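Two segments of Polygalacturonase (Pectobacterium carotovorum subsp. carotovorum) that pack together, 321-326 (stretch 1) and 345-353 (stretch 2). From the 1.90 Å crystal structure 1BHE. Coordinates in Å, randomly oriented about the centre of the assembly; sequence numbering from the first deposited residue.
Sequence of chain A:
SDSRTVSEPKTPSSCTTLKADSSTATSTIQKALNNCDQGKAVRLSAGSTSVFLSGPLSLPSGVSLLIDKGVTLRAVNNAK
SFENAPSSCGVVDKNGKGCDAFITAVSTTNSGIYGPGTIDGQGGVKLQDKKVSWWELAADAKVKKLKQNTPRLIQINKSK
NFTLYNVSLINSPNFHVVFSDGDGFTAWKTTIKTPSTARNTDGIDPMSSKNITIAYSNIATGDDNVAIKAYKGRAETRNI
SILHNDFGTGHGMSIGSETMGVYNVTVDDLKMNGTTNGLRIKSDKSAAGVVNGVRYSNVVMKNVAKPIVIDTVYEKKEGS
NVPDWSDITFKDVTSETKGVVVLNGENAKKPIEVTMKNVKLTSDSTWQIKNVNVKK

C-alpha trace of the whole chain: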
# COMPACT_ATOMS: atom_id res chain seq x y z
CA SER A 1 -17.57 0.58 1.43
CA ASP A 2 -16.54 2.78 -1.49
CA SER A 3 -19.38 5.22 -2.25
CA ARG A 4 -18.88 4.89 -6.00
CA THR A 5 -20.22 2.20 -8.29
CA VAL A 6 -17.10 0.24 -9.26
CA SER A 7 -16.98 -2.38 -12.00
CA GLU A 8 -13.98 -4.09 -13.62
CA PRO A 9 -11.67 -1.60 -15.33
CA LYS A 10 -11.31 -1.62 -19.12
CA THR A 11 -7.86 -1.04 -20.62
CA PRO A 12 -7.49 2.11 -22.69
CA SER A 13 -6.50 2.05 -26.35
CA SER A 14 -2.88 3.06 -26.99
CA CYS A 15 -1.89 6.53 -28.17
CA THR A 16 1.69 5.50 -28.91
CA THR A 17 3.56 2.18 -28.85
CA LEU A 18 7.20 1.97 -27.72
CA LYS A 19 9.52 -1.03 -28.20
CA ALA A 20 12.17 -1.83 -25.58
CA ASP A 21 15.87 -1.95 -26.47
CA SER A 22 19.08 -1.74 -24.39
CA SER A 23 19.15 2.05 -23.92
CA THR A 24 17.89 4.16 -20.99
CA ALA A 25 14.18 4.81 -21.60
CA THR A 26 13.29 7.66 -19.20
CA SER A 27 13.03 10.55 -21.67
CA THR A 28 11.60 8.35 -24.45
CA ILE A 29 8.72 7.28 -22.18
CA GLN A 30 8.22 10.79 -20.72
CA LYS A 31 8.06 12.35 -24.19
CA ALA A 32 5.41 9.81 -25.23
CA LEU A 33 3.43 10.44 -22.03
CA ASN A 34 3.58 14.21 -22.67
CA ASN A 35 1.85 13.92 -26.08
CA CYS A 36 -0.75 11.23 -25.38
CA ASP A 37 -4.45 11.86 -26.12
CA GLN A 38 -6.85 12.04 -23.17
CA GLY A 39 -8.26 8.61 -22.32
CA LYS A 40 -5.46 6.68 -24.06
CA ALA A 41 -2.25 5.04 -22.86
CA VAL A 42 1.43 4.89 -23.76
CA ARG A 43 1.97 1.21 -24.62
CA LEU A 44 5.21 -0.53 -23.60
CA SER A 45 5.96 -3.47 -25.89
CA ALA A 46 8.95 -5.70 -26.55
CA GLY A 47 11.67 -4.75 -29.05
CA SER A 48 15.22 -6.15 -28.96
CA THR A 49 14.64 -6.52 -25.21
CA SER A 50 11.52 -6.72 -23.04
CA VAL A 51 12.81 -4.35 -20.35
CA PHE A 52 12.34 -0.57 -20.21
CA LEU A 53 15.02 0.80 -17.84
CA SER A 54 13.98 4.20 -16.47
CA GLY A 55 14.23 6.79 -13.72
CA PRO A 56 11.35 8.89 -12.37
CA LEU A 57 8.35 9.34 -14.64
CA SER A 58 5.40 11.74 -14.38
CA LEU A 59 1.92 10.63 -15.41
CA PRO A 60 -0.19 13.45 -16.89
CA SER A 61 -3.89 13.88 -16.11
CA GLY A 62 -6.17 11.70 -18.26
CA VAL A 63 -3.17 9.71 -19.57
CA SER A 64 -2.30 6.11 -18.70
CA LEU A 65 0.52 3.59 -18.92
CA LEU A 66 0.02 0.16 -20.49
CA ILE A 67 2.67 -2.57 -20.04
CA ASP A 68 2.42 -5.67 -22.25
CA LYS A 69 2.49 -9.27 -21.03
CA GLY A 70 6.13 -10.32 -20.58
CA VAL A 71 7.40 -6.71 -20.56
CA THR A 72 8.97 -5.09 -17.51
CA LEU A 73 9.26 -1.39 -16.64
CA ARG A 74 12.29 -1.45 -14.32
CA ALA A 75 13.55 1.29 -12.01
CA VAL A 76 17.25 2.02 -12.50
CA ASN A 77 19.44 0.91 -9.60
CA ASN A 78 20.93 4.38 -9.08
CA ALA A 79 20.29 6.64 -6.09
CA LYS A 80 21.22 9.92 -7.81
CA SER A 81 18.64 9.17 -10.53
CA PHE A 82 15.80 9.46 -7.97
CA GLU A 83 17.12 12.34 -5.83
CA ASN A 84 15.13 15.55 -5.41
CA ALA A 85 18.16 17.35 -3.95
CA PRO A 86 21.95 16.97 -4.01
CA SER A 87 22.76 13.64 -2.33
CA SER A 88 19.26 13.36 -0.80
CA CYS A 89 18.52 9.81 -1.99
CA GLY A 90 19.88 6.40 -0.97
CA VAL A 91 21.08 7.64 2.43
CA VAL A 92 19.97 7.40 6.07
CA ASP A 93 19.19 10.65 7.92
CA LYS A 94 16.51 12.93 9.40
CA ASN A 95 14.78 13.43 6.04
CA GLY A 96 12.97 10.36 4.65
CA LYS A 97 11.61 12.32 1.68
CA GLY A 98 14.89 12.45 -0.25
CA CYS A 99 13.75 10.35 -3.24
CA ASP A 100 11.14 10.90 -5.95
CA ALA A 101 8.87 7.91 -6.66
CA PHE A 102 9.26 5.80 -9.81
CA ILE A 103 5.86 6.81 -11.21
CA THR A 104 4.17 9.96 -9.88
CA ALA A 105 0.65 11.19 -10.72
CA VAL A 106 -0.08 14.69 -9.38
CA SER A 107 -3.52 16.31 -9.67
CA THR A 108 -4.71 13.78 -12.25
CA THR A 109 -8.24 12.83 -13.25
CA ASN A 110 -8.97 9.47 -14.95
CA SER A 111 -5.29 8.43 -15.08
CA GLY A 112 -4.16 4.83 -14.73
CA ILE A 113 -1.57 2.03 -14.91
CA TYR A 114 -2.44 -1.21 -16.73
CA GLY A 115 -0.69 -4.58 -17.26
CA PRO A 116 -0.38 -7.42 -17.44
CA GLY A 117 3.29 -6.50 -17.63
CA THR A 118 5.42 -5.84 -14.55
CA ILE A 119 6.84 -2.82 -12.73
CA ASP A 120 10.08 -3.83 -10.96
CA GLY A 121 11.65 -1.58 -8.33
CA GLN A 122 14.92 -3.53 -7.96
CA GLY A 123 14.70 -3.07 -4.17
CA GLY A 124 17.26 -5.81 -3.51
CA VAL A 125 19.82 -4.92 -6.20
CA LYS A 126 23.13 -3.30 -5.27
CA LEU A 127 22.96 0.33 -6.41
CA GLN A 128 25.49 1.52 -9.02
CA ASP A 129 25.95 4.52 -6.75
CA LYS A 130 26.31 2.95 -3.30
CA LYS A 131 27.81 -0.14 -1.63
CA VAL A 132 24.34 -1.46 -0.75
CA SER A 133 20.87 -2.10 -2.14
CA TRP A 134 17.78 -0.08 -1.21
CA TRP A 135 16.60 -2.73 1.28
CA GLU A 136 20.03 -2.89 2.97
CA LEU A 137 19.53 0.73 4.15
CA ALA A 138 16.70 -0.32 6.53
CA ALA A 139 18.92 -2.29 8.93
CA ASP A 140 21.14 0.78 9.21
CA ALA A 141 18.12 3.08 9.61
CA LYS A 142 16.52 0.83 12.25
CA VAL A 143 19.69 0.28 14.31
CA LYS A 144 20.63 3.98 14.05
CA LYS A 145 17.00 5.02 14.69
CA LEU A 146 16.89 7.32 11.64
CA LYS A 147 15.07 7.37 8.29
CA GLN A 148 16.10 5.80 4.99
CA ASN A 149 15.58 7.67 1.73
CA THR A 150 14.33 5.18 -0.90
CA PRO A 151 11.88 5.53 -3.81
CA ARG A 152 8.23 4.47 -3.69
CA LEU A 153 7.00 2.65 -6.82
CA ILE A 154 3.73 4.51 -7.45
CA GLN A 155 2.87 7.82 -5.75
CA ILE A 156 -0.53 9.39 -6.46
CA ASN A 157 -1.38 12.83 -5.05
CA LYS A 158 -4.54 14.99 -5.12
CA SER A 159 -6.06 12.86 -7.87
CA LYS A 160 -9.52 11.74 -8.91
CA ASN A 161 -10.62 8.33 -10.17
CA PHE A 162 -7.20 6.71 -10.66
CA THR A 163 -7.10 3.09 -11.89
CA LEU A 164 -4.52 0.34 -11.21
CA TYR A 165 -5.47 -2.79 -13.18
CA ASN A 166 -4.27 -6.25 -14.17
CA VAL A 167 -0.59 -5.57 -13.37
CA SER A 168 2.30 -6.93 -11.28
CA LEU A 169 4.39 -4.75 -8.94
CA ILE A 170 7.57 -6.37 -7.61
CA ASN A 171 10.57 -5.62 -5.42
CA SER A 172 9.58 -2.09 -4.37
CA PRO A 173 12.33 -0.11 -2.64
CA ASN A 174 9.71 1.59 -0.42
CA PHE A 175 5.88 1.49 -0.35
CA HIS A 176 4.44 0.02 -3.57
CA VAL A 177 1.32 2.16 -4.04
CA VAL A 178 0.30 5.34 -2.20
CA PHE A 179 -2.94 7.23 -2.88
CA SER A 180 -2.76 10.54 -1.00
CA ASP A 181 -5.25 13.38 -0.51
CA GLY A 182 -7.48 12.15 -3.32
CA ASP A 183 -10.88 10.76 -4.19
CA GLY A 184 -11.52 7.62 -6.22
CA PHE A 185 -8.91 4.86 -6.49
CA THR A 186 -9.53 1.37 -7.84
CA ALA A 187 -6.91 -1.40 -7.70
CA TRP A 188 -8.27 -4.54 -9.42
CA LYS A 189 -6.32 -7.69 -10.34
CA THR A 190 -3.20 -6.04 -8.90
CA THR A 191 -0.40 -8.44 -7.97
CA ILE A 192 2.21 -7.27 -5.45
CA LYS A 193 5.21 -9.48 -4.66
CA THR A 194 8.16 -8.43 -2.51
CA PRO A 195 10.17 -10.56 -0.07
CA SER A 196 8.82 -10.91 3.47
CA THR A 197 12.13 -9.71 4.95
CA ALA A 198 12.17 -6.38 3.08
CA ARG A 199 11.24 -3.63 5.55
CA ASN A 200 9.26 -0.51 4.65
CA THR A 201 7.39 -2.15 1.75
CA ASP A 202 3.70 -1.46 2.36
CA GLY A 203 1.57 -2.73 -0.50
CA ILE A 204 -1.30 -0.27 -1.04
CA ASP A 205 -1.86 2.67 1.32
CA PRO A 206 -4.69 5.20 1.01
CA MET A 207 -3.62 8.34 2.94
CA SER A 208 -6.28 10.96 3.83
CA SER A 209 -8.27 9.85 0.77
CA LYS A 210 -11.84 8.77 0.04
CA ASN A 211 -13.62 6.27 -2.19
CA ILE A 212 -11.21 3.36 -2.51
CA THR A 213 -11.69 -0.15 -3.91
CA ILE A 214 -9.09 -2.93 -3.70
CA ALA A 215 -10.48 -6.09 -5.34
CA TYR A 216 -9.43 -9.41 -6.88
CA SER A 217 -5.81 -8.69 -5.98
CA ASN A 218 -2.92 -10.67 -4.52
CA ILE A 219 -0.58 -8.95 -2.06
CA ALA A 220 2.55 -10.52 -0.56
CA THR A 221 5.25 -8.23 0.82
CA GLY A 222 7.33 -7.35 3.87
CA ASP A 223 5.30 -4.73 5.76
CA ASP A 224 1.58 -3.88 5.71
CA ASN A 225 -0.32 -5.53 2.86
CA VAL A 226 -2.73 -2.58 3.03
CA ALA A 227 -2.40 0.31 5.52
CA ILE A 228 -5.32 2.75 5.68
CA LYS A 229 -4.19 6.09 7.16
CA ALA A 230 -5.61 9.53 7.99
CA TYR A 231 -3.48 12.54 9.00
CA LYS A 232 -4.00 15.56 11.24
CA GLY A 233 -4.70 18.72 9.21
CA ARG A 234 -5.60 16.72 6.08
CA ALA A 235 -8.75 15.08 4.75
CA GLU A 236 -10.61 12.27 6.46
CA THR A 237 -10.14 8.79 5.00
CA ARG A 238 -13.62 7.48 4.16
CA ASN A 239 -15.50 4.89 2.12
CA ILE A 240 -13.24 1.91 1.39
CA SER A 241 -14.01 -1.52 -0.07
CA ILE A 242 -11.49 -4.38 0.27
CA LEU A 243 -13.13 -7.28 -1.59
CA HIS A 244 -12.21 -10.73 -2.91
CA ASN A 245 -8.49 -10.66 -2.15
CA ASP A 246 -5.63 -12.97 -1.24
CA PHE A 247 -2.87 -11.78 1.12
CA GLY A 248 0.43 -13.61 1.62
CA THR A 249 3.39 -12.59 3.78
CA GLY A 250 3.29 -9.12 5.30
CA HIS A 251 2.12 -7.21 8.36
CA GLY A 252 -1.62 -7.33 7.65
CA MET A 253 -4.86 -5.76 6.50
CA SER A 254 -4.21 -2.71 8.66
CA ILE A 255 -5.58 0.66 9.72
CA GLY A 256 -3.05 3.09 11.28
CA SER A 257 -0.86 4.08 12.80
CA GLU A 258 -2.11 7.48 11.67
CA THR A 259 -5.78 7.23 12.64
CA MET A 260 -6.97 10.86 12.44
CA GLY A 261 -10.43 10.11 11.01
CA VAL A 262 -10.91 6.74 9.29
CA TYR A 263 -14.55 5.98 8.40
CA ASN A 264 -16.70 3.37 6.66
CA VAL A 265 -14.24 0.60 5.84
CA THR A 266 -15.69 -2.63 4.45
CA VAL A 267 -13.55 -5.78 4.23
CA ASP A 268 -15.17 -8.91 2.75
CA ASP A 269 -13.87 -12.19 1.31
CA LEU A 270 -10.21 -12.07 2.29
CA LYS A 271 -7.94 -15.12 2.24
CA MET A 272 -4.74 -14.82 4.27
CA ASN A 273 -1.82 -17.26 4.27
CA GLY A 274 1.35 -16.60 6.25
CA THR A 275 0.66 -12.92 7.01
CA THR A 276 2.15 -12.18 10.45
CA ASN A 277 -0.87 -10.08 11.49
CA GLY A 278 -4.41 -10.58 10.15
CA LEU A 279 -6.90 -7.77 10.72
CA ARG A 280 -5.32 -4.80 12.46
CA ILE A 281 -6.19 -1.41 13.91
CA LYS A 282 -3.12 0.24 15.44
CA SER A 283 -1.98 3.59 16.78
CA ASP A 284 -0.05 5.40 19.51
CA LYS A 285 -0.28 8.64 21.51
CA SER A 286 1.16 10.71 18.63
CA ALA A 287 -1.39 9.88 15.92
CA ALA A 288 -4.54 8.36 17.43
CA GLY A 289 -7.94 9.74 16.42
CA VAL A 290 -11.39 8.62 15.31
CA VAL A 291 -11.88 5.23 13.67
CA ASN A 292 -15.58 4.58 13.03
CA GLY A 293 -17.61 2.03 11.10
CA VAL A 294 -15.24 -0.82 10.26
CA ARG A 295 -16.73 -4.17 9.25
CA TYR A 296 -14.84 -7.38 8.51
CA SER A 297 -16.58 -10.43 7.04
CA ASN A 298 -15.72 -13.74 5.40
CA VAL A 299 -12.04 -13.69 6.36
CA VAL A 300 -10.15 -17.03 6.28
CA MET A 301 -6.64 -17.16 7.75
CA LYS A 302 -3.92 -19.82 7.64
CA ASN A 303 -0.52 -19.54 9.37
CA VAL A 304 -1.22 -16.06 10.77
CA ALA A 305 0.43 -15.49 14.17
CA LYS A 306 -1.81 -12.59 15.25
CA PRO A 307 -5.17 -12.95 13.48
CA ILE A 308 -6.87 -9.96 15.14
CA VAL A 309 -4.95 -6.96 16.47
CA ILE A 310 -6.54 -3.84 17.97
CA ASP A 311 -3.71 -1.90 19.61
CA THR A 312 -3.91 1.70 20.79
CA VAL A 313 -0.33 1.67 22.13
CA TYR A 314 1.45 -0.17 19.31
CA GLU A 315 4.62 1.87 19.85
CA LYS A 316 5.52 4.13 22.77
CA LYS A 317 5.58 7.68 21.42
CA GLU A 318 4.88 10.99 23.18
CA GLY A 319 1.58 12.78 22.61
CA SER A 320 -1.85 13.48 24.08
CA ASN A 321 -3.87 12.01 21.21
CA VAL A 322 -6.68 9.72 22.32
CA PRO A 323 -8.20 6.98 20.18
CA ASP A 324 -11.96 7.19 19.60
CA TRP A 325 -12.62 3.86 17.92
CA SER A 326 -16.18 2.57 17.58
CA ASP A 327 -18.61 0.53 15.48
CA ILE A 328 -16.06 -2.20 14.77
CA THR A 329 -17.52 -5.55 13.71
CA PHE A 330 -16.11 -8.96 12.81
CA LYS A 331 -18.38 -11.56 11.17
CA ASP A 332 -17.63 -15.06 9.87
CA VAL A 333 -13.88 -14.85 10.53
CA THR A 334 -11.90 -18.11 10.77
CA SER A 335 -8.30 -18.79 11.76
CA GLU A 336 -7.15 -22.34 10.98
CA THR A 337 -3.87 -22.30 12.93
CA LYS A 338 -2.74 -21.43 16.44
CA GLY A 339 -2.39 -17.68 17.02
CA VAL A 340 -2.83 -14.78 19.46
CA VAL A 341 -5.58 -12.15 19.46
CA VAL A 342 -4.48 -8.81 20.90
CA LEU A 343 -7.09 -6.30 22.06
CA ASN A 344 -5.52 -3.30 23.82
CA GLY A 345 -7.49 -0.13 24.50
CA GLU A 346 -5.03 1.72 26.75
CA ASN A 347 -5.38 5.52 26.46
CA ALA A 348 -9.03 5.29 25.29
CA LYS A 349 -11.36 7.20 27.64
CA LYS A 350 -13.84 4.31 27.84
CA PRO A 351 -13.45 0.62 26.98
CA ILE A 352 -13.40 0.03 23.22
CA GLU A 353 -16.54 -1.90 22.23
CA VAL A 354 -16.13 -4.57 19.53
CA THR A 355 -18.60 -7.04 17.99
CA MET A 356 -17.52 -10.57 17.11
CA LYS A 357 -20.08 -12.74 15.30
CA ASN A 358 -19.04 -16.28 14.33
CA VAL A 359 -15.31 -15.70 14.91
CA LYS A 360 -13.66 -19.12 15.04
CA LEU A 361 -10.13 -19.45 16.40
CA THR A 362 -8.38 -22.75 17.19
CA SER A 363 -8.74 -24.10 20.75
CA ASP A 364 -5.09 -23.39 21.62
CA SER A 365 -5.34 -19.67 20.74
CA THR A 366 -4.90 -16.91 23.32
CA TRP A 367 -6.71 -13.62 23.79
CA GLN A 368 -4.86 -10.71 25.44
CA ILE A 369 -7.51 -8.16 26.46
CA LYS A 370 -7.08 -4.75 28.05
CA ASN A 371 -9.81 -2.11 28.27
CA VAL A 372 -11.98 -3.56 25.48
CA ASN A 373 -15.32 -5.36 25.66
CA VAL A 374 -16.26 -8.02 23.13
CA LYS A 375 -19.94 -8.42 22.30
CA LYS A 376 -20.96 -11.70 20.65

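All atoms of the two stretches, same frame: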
# COMPACT_ATOMS: atom_id res chain seq x y z
N ASN A 321 -2.80 12.52 22.06
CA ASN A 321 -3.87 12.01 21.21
C ASN A 321 -4.53 10.79 21.82
O ASN A 321 -3.90 9.89 22.36
CB ASN A 321 -3.36 11.73 19.79
CG ASN A 321 -2.98 13.01 19.07
OD1 ASN A 321 -3.84 13.68 18.50
ND2 ASN A 321 -1.70 13.37 19.11
N VAL A 322 -5.86 10.80 21.79
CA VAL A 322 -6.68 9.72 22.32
C VAL A 322 -7.46 9.06 21.19
O VAL A 322 -8.10 9.75 20.39
CB VAL A 322 -7.67 10.26 23.38
CG1 VAL A 322 -8.75 9.25 23.74
CG2 VAL A 322 -6.94 10.71 24.64
N PRO A 323 -7.45 7.74 21.15
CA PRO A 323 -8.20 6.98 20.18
C PRO A 323 -9.69 6.95 20.48
O PRO A 323 -10.09 6.67 21.61
CB PRO A 323 -7.62 5.57 20.29
CG PRO A 323 -7.18 5.48 21.72
CD PRO A 323 -6.71 6.86 22.09
N ASP A 324 -10.51 7.23 19.47
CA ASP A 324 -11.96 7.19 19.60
C ASP A 324 -12.47 6.22 18.53
O ASP A 324 -12.79 6.59 17.41
CB ASP A 324 -12.62 8.55 19.47
CG ASP A 324 -14.13 8.50 19.62
OD1 ASP A 324 -14.67 7.45 20.02
OD2 ASP A 324 -14.79 9.51 19.32
N TRP A 325 -12.32 4.94 18.85
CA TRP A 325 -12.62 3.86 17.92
C TRP A 325 -13.94 3.20 18.27
O TRP A 325 -14.13 2.74 19.40
CB TRP A 325 -11.45 2.87 17.91
CG TRP A 325 -10.10 3.43 17.57
CD1 TRP A 325 -9.78 4.67 17.09
CD2 TRP A 325 -8.84 2.73 17.64
NE1 TRP A 325 -8.44 4.80 16.88
CE2 TRP A 325 -7.84 3.62 17.21
CE3 TRP A 325 -8.47 1.44 18.04
CZ2 TRP A 325 -6.49 3.27 17.17
CZ3 TRP A 325 -7.14 1.09 17.98
CH2 TRP A 325 -6.16 2.00 17.56
N SER A 326 -14.88 3.17 17.32
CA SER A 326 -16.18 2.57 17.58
C SER A 326 -16.80 1.95 16.34
O SER A 326 -16.32 2.11 15.22
CB SER A 326 -17.13 3.61 18.20
OG SER A 326 -17.35 4.70 17.33
N GLY A 345 -6.87 -1.44 24.57
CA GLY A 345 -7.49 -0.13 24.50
C GLY A 345 -6.94 0.89 25.48
O GLY A 345 -7.65 1.83 25.86
N GLU A 346 -5.68 0.75 25.86
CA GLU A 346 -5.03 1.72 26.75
C GLU A 346 -5.12 3.10 26.15
O GLU A 346 -5.08 3.26 24.92
CB GLU A 346 -3.58 1.30 26.97
CG GLU A 346 -2.78 2.09 27.99
CD GLU A 346 -1.34 1.61 28.10
OE1 GLU A 346 -1.11 0.39 28.15
OE2 GLU A 346 -0.43 2.46 28.15
N ASN A 347 -5.31 4.15 26.95
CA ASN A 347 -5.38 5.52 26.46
C ASN A 347 -6.73 5.90 25.87
O ASN A 347 -6.94 7.08 25.56
CB ASN A 347 -4.27 5.82 25.45
CG ASN A 347 -2.89 5.94 26.07
OD1 ASN A 347 -2.72 6.38 27.21
ND2 ASN A 347 -1.88 5.54 25.32
N ALA A 348 -7.67 4.98 25.71
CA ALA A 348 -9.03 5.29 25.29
C ALA A 348 -9.83 5.66 26.54
O ALA A 348 -9.77 4.93 27.54
CB ALA A 348 -9.67 4.10 24.60
N LYS A 349 -10.57 6.75 26.49
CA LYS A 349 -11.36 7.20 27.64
C LYS A 349 -12.20 6.08 28.23
O LYS A 349 -12.14 5.81 29.43
CB LYS A 349 -12.24 8.39 27.25
CG LYS A 349 -11.46 9.61 26.79
CD LYS A 349 -10.79 10.32 27.95
CE LYS A 349 -9.39 10.80 27.58
NZ LYS A 349 -8.67 11.34 28.77
N LYS A 350 -13.01 5.42 27.41
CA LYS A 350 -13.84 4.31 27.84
C LYS A 350 -13.38 3.05 27.11
O LYS A 350 -12.68 3.14 26.10
CB LYS A 350 -15.32 4.56 27.56
CG LYS A 350 -15.88 5.80 28.23
CD LYS A 350 -17.01 6.41 27.41
CE LYS A 350 -16.69 7.85 27.03
NZ LYS A 350 -17.14 8.81 28.07
N PRO A 351 -13.79 1.89 27.60
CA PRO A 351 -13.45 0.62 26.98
C PRO A 351 -13.89 0.59 25.52
O PRO A 351 -15.01 1.00 25.21
CB PRO A 351 -14.20 -0.42 27.78
CG PRO A 351 -14.64 0.23 29.04
CD PRO A 351 -14.64 1.72 28.80
N ILE A 352 -13.03 0.10 24.63
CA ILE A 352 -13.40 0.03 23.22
C ILE A 352 -14.39 -1.12 23.04
O ILE A 352 -14.14 -2.22 23.53
CB ILE A 352 -12.16 -0.14 22.32
CG1 ILE A 352 -11.27 1.10 22.42
CG2 ILE A 352 -12.56 -0.40 20.88
CD1 ILE A 352 -9.87 0.89 21.88
N GLU A 353 -15.54 -0.85 22.43
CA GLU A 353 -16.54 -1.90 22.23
C GLU A 353 -16.38 -2.53 20.85
O GLU A 353 -16.35 -1.81 19.85
CB GLU A 353 -17.96 -1.37 22.40
CG GLU A 353 -18.20 -0.53 23.64
CD GLU A 353 -18.40 -1.36 24.90
OE1 GLU A 353 -19.01 -2.44 24.83
OE2 GLU A 353 -17.93 -0.92 25.98
O HOH W 1 -11.47 7.71 23.91
O HOH W 2 -15.87 1.92 21.41

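How do the two backbones lie against each other? Stretch 1 runs as an extended loop that becomes a strand at Asp 324, while stretch 2 begins with a turn and reaches its own strand at Ile 352. The CA atoms of Pro 323 and Ala 348 are 5.4 Å apart, and those of Trp 325 and Ile 352 are 6.6 Å apart. Between these two points stretch 2 spends four residue steps where stretch 1 spends two, so Lys 350 and Pro 351 loop out of reach. At the start of stretch 2, a type II beta turn from Gly 345 to Ala 348 is closed by a bond from Ala 348 N to Gly 345 O, 3.2 Å long. Asn 347 occupies its third position with a positive phi of 80°, a conformation that asparagine tolerates better than most residues.

What links the backbones if no direct hydrogen bond crosses between them? Two waters do so, and in the same way. Water 1 donates to Pro 323 O (2.9 Å from its O) and accepts from Lys 349 N (2.9 Å to its O); water 2 donates to Trp 325 O (2.8 Å from its O) and accepts from Glu 353 N (3.0 Å to its O). Each water thus satisfies a carbonyl of stretch 1 and an amide of stretch 2 across a gap too wide for them to meet directly.

How do side chains fill the space beside the turn? Pro 323 sets its compact ring against it: its CG lies 4.0 Å from Ala 348 CB, and its CD approaches Asn 347 O to 3.5 Å. The small methyl of Ala 348 suits this close passage of the chains. Val 322, with chi1 in the t well, places CG1 3.4 Å from Asn 347 O and CG2 3.8 Å from Lys 349 CE; both methyls lie near both residues. Here the aliphatic part of an exposed lysine lies against the valine methyls, and its charged end can remain near solvent.

What secures the strand end of the contact? Ile 352 points its CA-to-CB bond toward stretch 1, and both residues of the pair it forms with Trp 325 are buried. Its CD1 comes within 4.1 Å of Trp 325 CE3, approaching the indole obliquely, while its CG2 lies 3.8 Å from Trp 325 O. The branched isoleucine therefore touches both ring and backbone. Asp 324, by contrast, points its CA-to-CB bond away from stretch 2, and Glu 353 starts sideways but its end leads away; both are exposed, as suits charged groups.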